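Local coordinates for protein iron aquisition yersiniabactin synthesis enzyme, YbtT (Escherichia coli, PDB 6BA9) that acts as a low-specificity type II thioesterase that maintains production of the metallophore yersiniabactin by its NRPS/PKS pathway, at residues Ala135-Ile138 and Ala139-Asp143; Glu156-Ser159 and Leu160-Leu164; Ala167-Tyr170 and Ala171-Tyr175. The protein carries 1 engineered substitution. All coordinates share one frame; numbering follows the deposited sequence.

Interaction 1. Residues Ala135-Ile138 and Ala139-Asp143; sequences ADFI and AELID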
# COMPACT_ATOMS: atom_id res chain seq x y z
N ALA A 135 -13.61 -20.37 8.37
CA ALA A 135 -13.23 -21.28 7.29
C ALA A 135 -13.37 -20.60 5.94
O ALA A 135 -12.49 -20.76 5.07
CB ALA A 135 -14.10 -22.54 7.34
N ASP A 136 -14.46 -19.87 5.73
CA ASP A 136 -14.69 -19.20 4.46
C ASP A 136 -13.71 -18.05 4.27
O ASP A 136 -13.23 -17.81 3.15
CB ASP A 136 -16.13 -18.69 4.35
CG ASP A 136 -17.13 -19.81 4.18
OD1 ASP A 136 -16.69 -20.95 3.96
OD2 ASP A 136 -18.34 -19.53 4.26
N PHE A 137 -13.41 -17.32 5.35
CA PHE A 137 -12.40 -16.26 5.32
C PHE A 137 -11.06 -16.81 4.85
O PHE A 137 -10.43 -16.26 3.92
CB PHE A 137 -12.29 -15.65 6.72
CG PHE A 137 -11.40 -14.41 6.80
CD1 PHE A 137 -11.95 -13.14 6.82
CD2 PHE A 137 -10.03 -14.54 6.92
CE1 PHE A 137 -11.13 -12.00 6.91
CE2 PHE A 137 -9.22 -13.42 7.01
CZ PHE A 137 -9.77 -12.15 7.01
N ILE A 138 -10.63 -17.93 5.43
CA ILE A 138 -9.36 -18.55 5.06
C ILE A 138 -9.38 -19.02 3.61
O ILE A 138 -8.40 -18.85 2.88
CB ILE A 138 -9.02 -19.68 6.03
CG1 ILE A 138 -8.64 -19.05 7.38
CG2 ILE A 138 -7.91 -20.53 5.49
CD1 ILE A 138 -8.46 -20.04 8.51
N ALA A 139 -10.49 -19.60 3.16
CA ALA A 139 -10.56 -20.04 1.77
C ALA A 139 -10.37 -18.87 0.82
O ALA A 139 -9.66 -18.98 -0.18
CB ALA A 139 -11.88 -20.74 1.49
N GLU A 140 -10.97 -17.71 1.14
CA GLU A 140 -10.76 -16.53 0.31
C GLU A 140 -9.30 -16.09 0.33
O GLU A 140 -8.75 -15.74 -0.72
CB GLU A 140 -11.66 -15.37 0.77
CG GLU A 140 -13.17 -15.63 0.58
CD GLU A 140 -13.56 -15.84 -0.86
OE1 GLU A 140 -13.16 -15.04 -1.72
OE2 GLU A 140 -14.24 -16.85 -1.16
N LEU A 141 -8.67 -16.08 1.51
CA LEU A 141 -7.26 -15.71 1.61
C LEU A 141 -6.39 -16.61 0.76
O LEU A 141 -5.47 -16.15 0.09
CB LEU A 141 -6.78 -15.78 3.04
CG LEU A 141 -7.22 -14.78 4.08
CD1 LEU A 141 -6.60 -15.21 5.37
CD2 LEU A 141 -6.72 -13.41 3.68
N ILE A 142 -6.63 -17.93 0.83
CA ILE A 142 -5.82 -18.85 0.05
C ILE A 142 -6.02 -18.57 -1.43
O ILE A 142 -5.05 -18.54 -2.21
CB ILE A 142 -6.16 -20.31 0.43
CG1 ILE A 142 -5.69 -20.60 1.85
CG2 ILE A 142 -5.54 -21.28 -0.56
CD1 ILE A 142 -6.30 -21.88 2.42
N ASP A 143 -7.27 -18.34 -1.84
CA ASP A 143 -7.55 -18.01 -3.24
C ASP A 143 -6.80 -16.76 -3.69
O ASP A 143 -6.26 -16.72 -4.79
CB ASP A 143 -9.06 -17.86 -3.49
CG ASP A 143 -9.39 -17.75 -4.95
OD1 ASP A 143 -8.67 -18.34 -5.78
OD2 ASP A 143 -10.39 -17.11 -5.28
O HOH W 1 -15.02 -18.49 0.80
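F137 and L141 meet one turn apart on helix 134-144, which belongs to the insertion between strands 112-116 and 190-195, where alpha/beta-hydrolase thioesterases carry their lid. The F137 ring swings away from its backbone N (chi1 -172°), and its CE2 comes within 3.6 Å of L141 CD1. The leucine methyl approaches the CD2-CE2 side of the ring obliquely. The backbone bond from L141 N to F137 O (3.0 Å) spans the same turn. R166 supplies a cation-pi partner to the same ring.

I138 and I142 form a second i to i+4 pair, their chains crossing at an angle. I138 CG2 faces I142 CD1 at 3.7 Å, while I142 CG1 passes close to the I138 carbonyl; the backbone bond from I142 N to I138 O is nearly straight (165° at the hydrogen). Both isoleucines also rest against R152.

The polar side is bridged differently. The E140 side chain bends at chi2 (-61°), CG lying near D136 O and the carboxylate leading off the helix, with OE1 in a salt bridge to R127. D136 O accepts from E140 N and also from a water, and that water donates in addition to E140 OE2 at 2.7 Å.

Interaction 2. Residues Glu156-Ser159 and Leu160-Leu164; sequences ELMS and LFLPL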
# COMPACT_ATOMS: atom_id res chain seq x y z
N GLU A 156 -3.96 -22.87 16.64
CA GLU A 156 -3.12 -21.83 17.24
C GLU A 156 -2.66 -20.82 16.20
O GLU A 156 -2.59 -19.62 16.49
CB GLU A 156 -1.92 -22.46 17.94
CG GLU A 156 -2.30 -23.19 19.20
CD GLU A 156 -1.14 -23.28 20.16
OE1 GLU A 156 0.03 -23.15 19.72
OE2 GLU A 156 -1.40 -23.48 21.37
N LEU A 157 -2.33 -21.27 14.99
CA LEU A 157 -2.04 -20.32 13.92
C LEU A 157 -3.28 -19.49 13.60
O LEU A 157 -3.18 -18.29 13.30
CB LEU A 157 -1.55 -21.03 12.67
CG LEU A 157 -0.20 -21.74 12.73
CD1 LEU A 157 0.15 -22.31 11.37
CD2 LEU A 157 0.89 -20.77 13.20
N MET A 158 -4.46 -20.11 13.64
CA MET A 158 -5.68 -19.37 13.35
C MET A 158 -5.94 -18.33 14.42
O MET A 158 -6.27 -17.18 14.10
CB MET A 158 -6.87 -20.32 13.21
CG MET A 158 -6.79 -21.10 11.92
SD MET A 158 -8.31 -22.02 11.58
CE MET A 158 -8.14 -23.39 12.66
N SER A 159 -5.75 -18.70 15.68
CA SER A 159 -5.98 -17.77 16.78
C SER A 159 -4.99 -16.60 16.77
O SER A 159 -5.34 -15.52 17.24
CB SER A 159 -5.92 -18.51 18.12
OG SER A 159 -7.06 -19.34 18.26
N LEU A 160 -3.79 -16.80 16.21
CA LEU A 160 -2.83 -15.70 16.05
C LEU A 160 -3.12 -14.87 14.81
O LEU A 160 -3.20 -13.63 14.88
CB LEU A 160 -1.41 -16.28 15.96
CG LEU A 160 -0.21 -15.31 15.98
CD1 LEU A 160 0.05 -14.65 14.66
CD2 LEU A 160 -0.38 -14.24 17.05
N PHE A 161 -3.23 -15.52 13.64
CA PHE A 161 -3.29 -14.78 12.39
C PHE A 161 -4.66 -14.18 12.14
O PHE A 161 -4.75 -13.08 11.58
CB PHE A 161 -2.84 -15.66 11.23
CG PHE A 161 -1.35 -15.75 11.11
CD1 PHE A 161 -0.63 -14.75 10.47
CD2 PHE A 161 -0.66 -16.79 11.70
CE1 PHE A 161 0.75 -14.81 10.39
CE2 PHE A 161 0.72 -16.86 11.63
CZ PHE A 161 1.42 -15.86 10.97
N LEU A 162 -5.75 -14.86 12.51
CA LEU A 162 -7.06 -14.34 12.16
C LEU A 162 -7.37 -12.99 12.79
O LEU A 162 -7.95 -12.14 12.10
CB LEU A 162 -8.17 -15.35 12.44
CG LEU A 162 -8.20 -16.48 11.43
CD1 LEU A 162 -9.26 -17.48 11.83
CD2 LEU A 162 -8.44 -15.99 9.98
N PRO A 163 -7.04 -12.73 14.05
CA PRO A 163 -7.30 -11.38 14.57
C PRO A 163 -6.58 -10.30 13.78
O PRO A 163 -7.13 -9.21 13.55
CB PRO A 163 -6.82 -11.47 16.03
CG PRO A 163 -6.98 -12.89 16.37
CD PRO A 163 -6.62 -13.65 15.12
N LEU A 164 -5.35 -10.58 13.34
CA LEU A 164 -4.58 -9.62 12.56
C LEU A 164 -5.17 -9.43 11.18
O LEU A 164 -5.40 -8.29 10.72
CB LEU A 164 -3.16 -10.18 12.42
CG LEU A 164 -1.91 -9.36 12.67
CD1 LEU A 164 -2.05 -8.41 13.84
CD2 LEU A 164 -0.76 -10.34 12.93
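L157 with F161 and M158 with L162 form local i to i+4 contacts within helix 155-174, the long helix of the insertion between strands 112-116 and 190-195 of this alpha/beta hydrolase. Most of the residues involved lie at the surface, and the closest approaches are to backbone oxygens, not between side chains.

L157 O is the clearest case. It accepts F161 N at 2.8 Å, with 168° at the hydrogen, and takes a weak second bond from L160 N. The F161 ring, set by a chi1 of -81°, places its edge against the same carbonyl oxygen: CD2 is 3.3 Å from L157 O, and the oxygen lies in the ring plane. L160 CD1 sits over one face of this ring, 3.7 Å above its plane and offset toward the rim, so the phenyl is bounded by an oxygen at its edge and a methyl on that face. L157 CD2 and F161 CE2 touch only lightly, at 4.2 Å.

On the inward side, L162 N donates to M158 O, and L162 CB packs at 3.1 Å from that oxygen. L162 CD1 then reaches M158 CB at 4.0 Å. The next residue breaks the pattern: P163 has no N-H to give, and its CD stands 3.1 Å from S159 O where a donor would otherwise be. The helix is kinked here. The S159 hydroxyl bonds to Q155 O, on the preceding turn.

M158 and L162 pack against helix 134-144, where D134 and F137 both meet L162; L157 rests instead on L151 of the loop joining the two helices.

Interaction 3. Residues Ala167-Tyr170 and Ala171-Tyr175; sequences ADFY and ATESY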
# COMPACT_ATOMS: atom_id res chain seq x y z
N ALA A 167 -8.61 -7.75 11.27
CA ALA A 167 -8.49 -6.31 11.49
C ALA A 167 -8.13 -5.59 10.20
O ALA A 167 -8.75 -4.59 9.83
CB ALA A 167 -7.46 -6.03 12.59
N ASP A 168 -7.12 -6.10 9.49
CA ASP A 168 -6.68 -5.47 8.25
C ASP A 168 -7.81 -5.47 7.22
O ASP A 168 -8.09 -4.46 6.57
CB ASP A 168 -5.48 -6.21 7.64
CG ASP A 168 -4.18 -6.07 8.42
OD1 ASP A 168 -4.10 -5.40 9.46
OD2 ASP A 168 -3.20 -6.71 7.96
N PHE A 169 -8.46 -6.63 7.03
CA PHE A 169 -9.51 -6.73 6.02
C PHE A 169 -10.74 -5.91 6.40
O PHE A 169 -11.39 -5.32 5.52
CB PHE A 169 -9.81 -8.19 5.70
CG PHE A 169 -8.89 -8.77 4.66
CD1 PHE A 169 -9.20 -8.65 3.33
CD2 PHE A 169 -7.74 -9.43 5.02
CE1 PHE A 169 -8.35 -9.17 2.37
CE2 PHE A 169 -6.89 -9.95 4.04
CZ PHE A 169 -7.22 -9.81 2.75
N TYR A 170 -11.06 -5.83 7.69
CA TYR A 170 -12.14 -4.94 8.11
C TYR A 170 -11.80 -3.49 7.78
O TYR A 170 -12.64 -2.76 7.24
CB TYR A 170 -12.49 -5.12 9.59
CG TYR A 170 -13.60 -4.16 9.98
CD1 TYR A 170 -13.32 -2.86 10.43
CD2 TYR A 170 -14.93 -4.52 9.83
CE1 TYR A 170 -14.33 -1.99 10.72
CE2 TYR A 170 -15.94 -3.64 10.14
CZ TYR A 170 -15.64 -2.38 10.57
OH TYR A 170 -16.65 -1.49 10.87
N ALA A 171 -10.57 -3.07 8.06
CA ALA A 171 -10.18 -1.70 7.74
C ALA A 171 -10.34 -1.43 6.26
O ALA A 171 -10.88 -0.39 5.85
CB ALA A 171 -8.73 -1.47 8.15
N THR A 172 -9.82 -2.32 5.42
CA THR A 172 -9.78 -2.03 4.00
C THR A 172 -11.16 -2.12 3.36
O THR A 172 -11.43 -1.40 2.41
CB THR A 172 -8.74 -2.93 3.31
OG1 THR A 172 -8.47 -2.42 2.00
CG2 THR A 172 -9.21 -4.34 3.14
N GLU A 173 -12.04 -3.00 3.87
CA GLU A 173 -13.38 -3.14 3.29
C GLU A 173 -14.35 -2.07 3.78
O GLU A 173 -15.26 -1.66 3.03
CB GLU A 173 -13.90 -4.56 3.56
CG GLU A 173 -13.11 -5.60 2.80
CD GLU A 173 -13.51 -7.02 3.07
OE1 GLU A 173 -14.42 -7.27 3.89
OE2 GLU A 173 -12.88 -7.90 2.47
N SER A 174 -14.17 -1.58 5.00
CA SER A 174 -15.06 -0.56 5.54
C SER A 174 -14.70 0.83 5.04
O SER A 174 -15.48 1.77 5.25
CB SER A 174 -15.07 -0.59 7.06
OG SER A 174 -13.81 -0.22 7.60
N TYR A 175 -13.56 0.97 4.37
CA TYR A 175 -13.11 2.23 3.80
C TYR A 175 -13.86 2.50 2.50
O TYR A 175 -13.72 1.74 1.53
CB TYR A 175 -11.60 2.15 3.55
CG TYR A 175 -11.02 3.36 2.86
CD1 TYR A 175 -10.74 3.34 1.50
CD2 TYR A 175 -10.76 4.53 3.55
CE1 TYR A 175 -10.20 4.43 0.86
CE2 TYR A 175 -10.21 5.62 2.91
CZ TYR A 175 -9.95 5.57 1.56
OH TYR A 175 -9.40 6.63 0.87
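Y170 O takes two bonds from S174, and the pair illustrates the exposed side of this stretch of helix 155-174. S174 OG, held between its backbone N and carbonyl carbon (chi1 66°), donates to Y170 O at 2.8 Å. S174 N reaches the same oxygen at 3.0 Å from the opposite face of its carbonyl plane. The serine CB lies over one face of the Y170 ring in a CH-pi contact, 4.2 Å from the centroid and 22° off the normal, displaced toward the rim. Both residues are exposed.

The other flank is far more enclosed. A171 CB touches the carbonyl oxygens of both A167 and D168, and packs on I63 of helix 63-77. D168 is buried too, but its carboxylate is well supplied: OD2 pairs with R51 and accepts from G24 N. T172 presses CG2 to 3.4 Å from F169 O while its OG1 bonds to Q94 OE1. Here the helix from the insertion meets helix 91-105, which in the alpha/beta-hydrolase fold follows the nucleophile elbow.

Between the two sides lies E173, whose chain is extended beyond CG and runs past F169 O, with CG 3.2 Å from that oxygen. Its OE2 arrives at the edge of the F169 ring, 3.9 Å from CD1, the carboxylate and ring planes 74° apart. L129 N and S130 OG hold the two carboxylate oxygens, OE2 and OE1 respectively; these two bonds, one to each oxygen, probably fix the rotation of the group.

In the fold
From the N terminus, interaction 1 comes first, on helix 134-144; interactions 2 and 3 follow in series on helix 155-174. None nests in or crosses another. Each joins abutting segments of one helix and closes no loop; it is the contacts between the helices that close the connection between residues 144 and 155. Interaction 1 touches interaction 2 through I138 CD1 and M158 SD, 3.7 Å apart, and interaction 3 through L141 CD2 and F169 CE2 at 3.5 Å. Interactions 2 and 3 share a helix without otherwise touching. Interaction 2 lies farther from the chain centre than interaction 3, which meets helices 63-77 and 91-105 beside the central sheet.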